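Local coordinates for putative oxidoreductase (Gluconobacter oxydans, PDB 3WJ7), which is a reductase of the short-chain dehydrogenase/reductase (SDR) family that uses a nicotinamide coenzyme, probably to reduce carbonyl substrates, at the interface of chains A and B. Coordinates in Å, arbitrary orientation; residue numbers count along the deposited sequence, not the author numbering. Chains: chain A/B, Putative oxidoreductase.

The interface of chains A and B. Residues chain A 284, 287-288; chain B 274, 277-278, 294, 299.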
ATOM      1  N   LEU A 284      -4.091 -14.993  12.384  1.00 50.49           N
ATOM      2  CA  LEU A 284      -3.264 -15.225  11.201  1.00 50.32           C
ATOM      3  C   LEU A 284      -2.168 -14.180  11.064  1.00 48.64           C
ATOM      4  O   LEU A 284      -0.984 -14.538  11.043  1.00 47.79           O
ATOM      5  CB  LEU A 284      -4.094 -15.311   9.918  1.00 54.29           C
ATOM      6  CG  LEU A 284      -4.993 -16.564   9.892  1.00 57.38           C
ATOM      7  CD1 LEU A 284      -5.953 -16.523   8.710  1.00 55.87           C
ATOM      8  CD2 LEU A 284      -4.180 -17.848   9.909  1.00 48.85           C
ATOM      9  N   GLY A 287       0.465 -14.606  13.766  1.00 44.31           N
ATOM     10  CA  GLY A 287       1.232 -15.820  13.477  1.00 42.98           C
ATOM     11  C   GLY A 287       2.245 -15.690  12.353  1.00 41.87           C
ATOM     12  O   GLY A 287       3.281 -16.381  12.361  1.00 43.34           O
ATOM     13  N   PHE A 288       1.952 -14.785  11.419  1.00 39.33           N
ATOM     14  CA  PHE A 288       2.763 -14.536  10.239  1.00 39.43           C
ATOM     15  C   PHE A 288       3.624 -13.339  10.386  1.00 44.17           C
ATOM     16  O   PHE A 288       4.354 -13.025   9.446  1.00 49.39           O
ATOM     17  CB  PHE A 288       1.896 -14.307   9.000  1.00 37.71           C
ATOM     18  CG  PHE A 288       1.475 -15.581   8.338  1.00 40.41           C
ATOM     19  CD1 PHE A 288       2.443 -16.455   7.780  1.00 41.72           C
ATOM     20  CD2 PHE A 288       0.135 -15.954   8.300  1.00 37.92           C
ATOM     21  CE1 PHE A 288       2.045 -17.655   7.184  1.00 44.38           C
ATOM     22  CE2 PHE A 288      -0.261 -17.149   7.704  1.00 39.13           C
ATOM     23  CZ  PHE A 288       0.686 -18.002   7.145  1.00 40.58           C
TER
ATOM     24  N   LEU B 274       0.862 -23.314  10.291  1.00 46.18           N
ATOM     25  CA  LEU B 274       0.518 -22.241   9.365  1.00 47.53           C
ATOM     26  C   LEU B 274       0.953 -22.504   7.924  1.00 48.73           C
ATOM     27  O   LEU B 274       0.385 -21.893   7.012  1.00 46.32           O
ATOM     28  CB  LEU B 274       1.056 -20.891   9.843  1.00 46.06           C
ATOM     29  CG  LEU B 274       0.332 -20.388  11.093  1.00 43.19           C
ATOM     30  CD1 LEU B 274       1.002 -19.169  11.673  1.00 39.62           C
ATOM     31  CD2 LEU B 274      -1.123 -20.122  10.774  1.00 41.92           C
ATOM     32  N   VAL B 277      -1.732 -22.845   5.311  1.00 49.53           N
ATOM     33  CA  VAL B 277      -2.321 -21.569   4.977  1.00 45.54           C
ATOM     34  C   VAL B 277      -1.346 -20.733   4.148  1.00 42.00           C
ATOM     35  O   VAL B 277      -1.755 -19.983   3.272  1.00 39.77           O
ATOM     36  CB  VAL B 277      -2.902 -20.811   6.200  1.00 46.99           C
ATOM     37  CG1 VAL B 277      -2.376 -21.366   7.497  1.00 47.58           C
ATOM     38  CG2 VAL B 277      -2.650 -19.324   6.102  1.00 40.81           C
ATOM     39  N   ALA B 278      -0.050 -20.880   4.393  1.00 41.30           N
ATOM     40  CA  ALA B 278       0.926 -20.112   3.605  1.00 41.76           C
ATOM     41  C   ALA B 278       0.969 -20.624   2.165  1.00 44.71           C
ATOM     42  O   ALA B 278       0.977 -19.828   1.230  1.00 44.52           O
ATOM     43  CB  ALA B 278       2.295 -20.138   4.241  1.00 41.19           C
ATOM     44  N   VAL B 294       1.605 -13.195   2.165  1.00 41.02           N
ATOM     45  CA  VAL B 294       2.150 -14.144   3.092  1.00 43.63           C
ATOM     46  C   VAL B 294       2.674 -15.256   2.238  1.00 45.08           C
ATOM     47  O   VAL B 294       1.969 -15.687   1.322  1.00 46.02           O
ATOM     48  CB  VAL B 294       1.031 -14.675   4.015  1.00 44.22           C
ATOM     49  CG1 VAL B 294       1.185 -16.136   4.286  1.00 41.70           C
ATOM     50  CG2 VAL B 294       0.962 -13.858   5.297  1.00 45.52           C
ATOM     51  N   LEU B 299       6.891 -17.162   6.455  1.00 44.53           N
ATOM     52  CA  LEU B 299       6.636 -17.995   7.600  1.00 46.90           C
ATOM     53  C   LEU B 299       7.926 -18.474   8.270  1.00 51.62           C
ATOM     54  O   LEU B 299       7.953 -18.558   9.507  1.00 55.72           O
ATOM     55  CB  LEU B 299       5.741 -19.171   7.241  1.00 53.29           C
ATOM     56  CG  LEU B 299       5.422 -20.144   8.385  1.00 55.29           C
ATOM     57  CD1 LEU B 299       4.896 -19.422   9.633  1.00 58.38           C
ATOM     58  CD2 LEU B 299       4.423 -21.195   7.918  1.00 55.02           C
TER
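A:Phe288, the last residue of helix 275-288, pushes its ring into an apolar socket of chain B in this SDR-family reductase, hiding 89 Å² of the 247 Å² buried in the patch. The facial contact is a CH-pi interaction: B:Val294 places methyl CG1 3.5 Å from the centroid of the A:Phe288 ring, displaced toward the rim, and the two side chains cross at about a right angle. The second methyl, CG2, lies 3.5 Å from A:Phe288 CG, at the root of the ring, so the valine fork spans the ring from its attachment point to its far end.

Contacts at the rim are of another kind. The B:Val277 side chain points against that of A:Phe288 and sets CG2 in the ring plane, 3.6 Å from A:Phe288 CE2, at the edge. Near the far end, B:Ala278 CB is 3.9 Å from A:Phe288 CE1, and B:Leu299 approaches this same carbon through CB, at 4.0 Å. In A:Phe288, chi1 of -84° sets CG beside the backbone N, and chi2 of -63° turns one ring face to B:Val294 and the CE2 edge to B:Val277.

B:Leu274, at the end of 3-10 helix 271-274, packs along chain A helix 275-288. Its CB meets A:Phe288 CZ at 4.0 Å; CD1 rests against the A:Gly287 backbone, 3.8 Å from CA, while CD2 meets A:Leu284 CD2 at 3.9 Å. Both chains are copies of one protein, but their whole interface departs from exact two-fold symmetry, and the structure alone does not establish this pairing as the biological oligomer.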